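Local structure of purine nucleoside phosphorylase (5KO5) at the interface of chains A and B. The protein catalyses the reversible phosphorolysis of purine nucleosides such as inosine and guanosine, yielding the free base and ribose 1-phosphate. Residues are numbered along the deposited sequence; one frame, centred on the assembly and turned at random. Chains: chain A/B, Purine nucleoside phosphorylase.

Contact 1: the interface of chains A and B. Residues chain A 147, 149-150, 160-162; chain B 90, 200-201, 221.
A:Phe161 drives the CE1–CZ edge of its ring into the phenol face of B:Tyr90, near the hydroxyl end. This is part of the subunit interface of a trimeric purine nucleoside phosphorylase, where the phenylalanine reaches toward the neighbour's active site; B:Met221 belongs to chain B's cytosine pocket. The evidence is an 84° angle between the ring planes, with A:Phe161 CE1 lying 3.4 Å from B:Tyr90 CZ and at one longer distance, 3.8 Å, from both B:Tyr90 CE1 and CE2. A:Phe161 CG stands anti to the carbonyl carbon (chi1 -54°), which swings the ring toward the other subunit. CG of A:Arg160 backs it, over the centre of one ring face. At the ring edge, in its plane, the carbonyl O of B:Pro200 comes to 3.4 Å from A:Phe161 CD1. The thioether SD of B:Met221 meets CD1 from above the plane, on the side away from A:Arg160 CG.

B:Pro200, which follows a cis peptide bond, buries more surface than any other residue of the patch. Its ring is wedged among chain A groups: CG lies 3.6 Å from A:Leu149 CB and 3.5 Å from the guanidinium NH1 of A:Arg160, while CB meets the A:Arg160 carbonyl O. The arginine side chain, bent at chi2 and chi3, crosses the proline at about a right angle. CD1 of B:Tyr90 lies over one guanidinium face, toward its rim, with the two planes steeply inclined.

The amide ND2 of A:Asn147 donates to the hydroxyl OG1 of B:Thr201 over 2.9 Å, somewhat bent (131° at H) and tilted out of the amide plane. Water 1 also joins them. An in-plane lone pair of A:Asn147 OD1 receives A:Leu149 N at 2.9 Å, which should fix the flip of the amide, with ND2 turned toward B:Thr201.

The chain A residues lie between helices 140-143 and 170-182; those of chain B come from 3-10 helix 89-91, the loop between strand 189-196 and helix 205-213, and the residue just after strand 218-220.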
# COMPACT_ATOMS: atom_id res chain seq x y z
N ASN A 147 1.83 1.25 -7.34
CA ASN A 147 2.79 0.95 -8.40
C ASN A 147 3.10 2.23 -9.17
O ASN A 147 2.21 3.07 -9.40
CB ASN A 147 2.16 -0.09 -9.33
CG ASN A 147 3.16 -0.76 -10.27
OD1 ASN A 147 3.72 -0.13 -11.18
ND2 ASN A 147 3.33 -2.08 -10.09
N LEU A 149 3.41 2.60 -12.19
CA LEU A 149 2.64 2.66 -13.43
C LEU A 149 1.15 2.91 -13.23
O LEU A 149 0.42 2.99 -14.23
CB LEU A 149 2.86 1.39 -14.27
CG LEU A 149 4.19 1.32 -15.03
CD1 LEU A 149 4.36 -0.07 -15.63
CD2 LEU A 149 4.25 2.41 -16.12
N VAL A 150 0.66 3.06 -11.99
CA VAL A 150 -0.75 3.40 -11.82
C VAL A 150 -1.03 4.72 -12.51
O VAL A 150 -0.30 5.71 -12.31
CB VAL A 150 -1.12 3.44 -10.33
CG1 VAL A 150 -2.51 4.09 -10.15
CG2 VAL A 150 -1.13 2.06 -9.74
N ARG A 160 0.18 -1.89 -21.43
CA ARG A 160 -0.61 -1.65 -20.22
C ARG A 160 -0.17 -2.55 -19.08
O ARG A 160 -0.10 -2.12 -17.92
CB ARG A 160 -2.10 -1.84 -20.56
CG ARG A 160 -3.04 -1.87 -19.34
CD ARG A 160 -3.33 -0.47 -18.74
NE ARG A 160 -2.21 0.07 -17.97
CZ ARG A 160 -2.28 1.19 -17.26
NH1 ARG A 160 -1.22 1.64 -16.60
NH2 ARG A 160 -3.40 1.90 -17.26
N PHE A 161 0.12 -3.82 -19.37
CA PHE A 161 0.42 -4.82 -18.34
C PHE A 161 1.79 -5.42 -18.60
O PHE A 161 1.90 -6.49 -19.20
CB PHE A 161 -0.62 -5.95 -18.35
CG PHE A 161 -2.05 -5.48 -18.23
CD1 PHE A 161 -2.54 -5.00 -17.02
CD2 PHE A 161 -2.89 -5.53 -19.33
CE1 PHE A 161 -3.85 -4.58 -16.90
CE2 PHE A 161 -4.23 -5.11 -19.22
CZ PHE A 161 -4.70 -4.63 -18.01
N PRO A 162 2.87 -4.81 -18.11
CA PRO A 162 4.19 -5.40 -18.35
C PRO A 162 4.41 -6.63 -17.49
O PRO A 162 3.97 -6.69 -16.34
CB PRO A 162 5.17 -4.30 -17.94
CG PRO A 162 4.38 -3.09 -17.69
CD PRO A 162 2.95 -3.48 -17.50
N TYR B 90 -5.92 0.42 -11.28
CA TYR B 90 -4.61 0.71 -11.85
C TYR B 90 -4.66 1.80 -12.90
O TYR B 90 -3.61 2.31 -13.29
CB TYR B 90 -3.91 -0.55 -12.40
CG TYR B 90 -4.73 -1.31 -13.42
CD1 TYR B 90 -4.96 -0.79 -14.70
CD2 TYR B 90 -5.27 -2.54 -13.12
CE1 TYR B 90 -5.72 -1.48 -15.62
CE2 TYR B 90 -6.03 -3.24 -14.04
CZ TYR B 90 -6.25 -2.70 -15.29
OH TYR B 90 -7.02 -3.39 -16.19
N PRO B 200 -0.34 -2.03 -12.45
CA PRO B 200 -0.74 -2.92 -13.56
C PRO B 200 0.36 -3.86 -14.02
O PRO B 200 0.14 -4.59 -14.99
CB PRO B 200 -1.06 -1.92 -14.67
CG PRO B 200 -0.03 -0.80 -14.44
CD PRO B 200 0.06 -0.69 -12.92
N THR B 201 1.52 -3.87 -13.38
CA THR B 201 2.49 -4.91 -13.70
C THR B 201 1.96 -6.24 -13.20
O THR B 201 1.40 -6.34 -12.11
CB THR B 201 3.86 -4.65 -13.05
OG1 THR B 201 3.71 -4.48 -11.64
CG2 THR B 201 4.54 -3.40 -13.64
N MET B 221 -5.96 -8.06 -10.51
CA MET B 221 -5.88 -6.61 -10.37
C MET B 221 -7.24 -5.94 -10.26
O MET B 221 -7.37 -4.73 -10.51
CB MET B 221 -5.09 -5.99 -11.53
CG MET B 221 -3.73 -6.60 -11.77
SD MET B 221 -2.99 -5.89 -13.25
CE MET B 221 -1.61 -7.01 -13.46
O HOH W 1 2.31 -4.45 -8.68

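Contact 2: the interface of chains A and B. Residues chain A 161-163, 165; chain B 202, 255-257.
The carboxylate oxygen OD1 of A:Asp163 is gripped from both subunits: the hydroxyl OG of A:Ser165 donates to its syn lone pair at 2.8 Å, and the backbone N of B:Ile257 adds a weak but nearly straight bond of 3.3 Å (166° at H). This is a subunit contact of a trimeric purine nucleoside phosphorylase, in which a loop of one chain runs past residues lining the neighbour's ligand pocket; B:Tyr202 and B:Ile257 both belong to the cytosine pocket. A:Asp163 CG lies anti to its backbone N (chi1 168°), extending the carboxylate toward the B:Ile257 backbone. A second, weak bond from A:Ser165 N to the other oxygen, OD2, ties the group back to its own loop.

Farther along, the carbonyl O of A:Pro162 accepts B:Tyr202 N at 3.0 Å. The phenol ring of B:Tyr202 is clasped between chains. Methyl CG2 of B:Ile257 sits over the centre of one face; over the opposite face, toward the rim, A:Phe161 CB approaches B:Tyr202 CE2 to 3.5 Å. With both faces packed against carbon, the ring's tilt should be well restrained.

Two waters fill out the polar contacts. Water 3, in the plane of the B:Tyr202 ring at its edge, lies 2.8 Å from the carbonyl O of A:Phe161 and makes a longer bond to B:Ile257 O. Water 2 connects A:Ser165 OG to the carbonyl O of B:Val255, with 2.7 Å between the water and each oxygen. B:Val255, B:Ser256 and B:Ile257 form part of the loop between helices 247-252 and 259-283.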
# COMPACT_ATOMS: atom_id res chain seq x y z
N PHE A 161 0.12 -3.82 -19.37
CA PHE A 161 0.42 -4.82 -18.34
C PHE A 161 1.79 -5.42 -18.60
O PHE A 161 1.90 -6.49 -19.20
CB PHE A 161 -0.62 -5.95 -18.35
CG PHE A 161 -2.05 -5.48 -18.23
CD1 PHE A 161 -2.54 -5.00 -17.02
CD2 PHE A 161 -2.89 -5.53 -19.33
CE1 PHE A 161 -3.85 -4.58 -16.90
CE2 PHE A 161 -4.23 -5.11 -19.22
CZ PHE A 161 -4.70 -4.63 -18.01
N PRO A 162 2.87 -4.81 -18.11
CA PRO A 162 4.19 -5.40 -18.35
C PRO A 162 4.41 -6.63 -17.49
O PRO A 162 3.97 -6.69 -16.34
CB PRO A 162 5.17 -4.30 -17.94
CG PRO A 162 4.38 -3.09 -17.69
CD PRO A 162 2.95 -3.48 -17.50
N ASP A 163 5.11 -7.61 -18.06
CA ASP A 163 5.63 -8.74 -17.32
C ASP A 163 7.00 -8.38 -16.77
O ASP A 163 7.83 -7.79 -17.47
CB ASP A 163 5.75 -9.94 -18.25
CG ASP A 163 6.55 -11.06 -17.64
OD1 ASP A 163 6.01 -11.79 -16.80
OD2 ASP A 163 7.74 -11.20 -18.00
N SER A 165 9.12 -10.71 -15.35
CA SER A 165 9.90 -11.94 -15.20
C SER A 165 11.35 -11.76 -15.64
O SER A 165 12.24 -12.47 -15.15
CB SER A 165 9.25 -13.07 -15.99
OG SER A 165 7.93 -13.31 -15.54
N TYR B 202 2.13 -7.28 -14.02
CA TYR B 202 1.81 -8.62 -13.53
C TYR B 202 2.63 -8.92 -12.28
O TYR B 202 3.71 -8.36 -12.06
CB TYR B 202 2.09 -9.66 -14.62
CG TYR B 202 1.07 -9.64 -15.72
CD1 TYR B 202 -0.26 -9.94 -15.45
CD2 TYR B 202 1.42 -9.30 -17.03
CE1 TYR B 202 -1.21 -9.93 -16.46
CE2 TYR B 202 0.46 -9.28 -18.04
CZ TYR B 202 -0.85 -9.59 -17.74
OH TYR B 202 -1.81 -9.56 -18.74
N VAL B 255 8.77 -18.81 -18.02
CA VAL B 255 7.76 -18.51 -19.02
C VAL B 255 7.10 -17.18 -18.67
O VAL B 255 6.69 -16.96 -17.52
CB VAL B 255 6.72 -19.64 -19.13
CG1 VAL B 255 5.51 -19.20 -19.95
CG2 VAL B 255 7.35 -20.88 -19.73
N SER B 256 6.95 -16.32 -19.67
CA SER B 256 6.43 -14.98 -19.45
C SER B 256 4.91 -14.99 -19.31
O SER B 256 4.22 -15.89 -19.80
CB SER B 256 6.78 -14.09 -20.65
OG SER B 256 6.14 -14.58 -21.82
N ILE B 257 4.40 -13.98 -18.62
CA ILE B 257 2.97 -13.69 -18.54
C ILE B 257 2.68 -12.57 -19.53
O ILE B 257 3.45 -11.62 -19.64
CB ILE B 257 2.60 -13.25 -17.11
CG1 ILE B 257 3.10 -14.27 -16.07
CG2 ILE B 257 1.09 -13.03 -17.00
CD1 ILE B 257 2.84 -13.84 -14.62
O HOH W 2 7.45 -15.96 -15.11
O HOH W 3 3.22 -8.49 -20.57

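The C-alpha centres of contact 1 and contact 2 are about 11 Å apart, and both use A:Phe161 and A:Pro162, so they are adjoining stretches of one interface. A:Phe161 serves both, mainly through its ring in contact 1 and its CB and backbone O in contact 2. On chain B, consecutive residues 200-202 likewise pass from one patch to the next. Because B:Met221, B:Tyr202 and B:Ile257 line the cytosine pocket, the loop of chain A is placed beside its neighbour's active site, consistent with the trimer of this family, where a neighbouring subunit's phenylalanine contributes to the nucleoside site. The interface is not an exact two-fold, as a closed trimer requires.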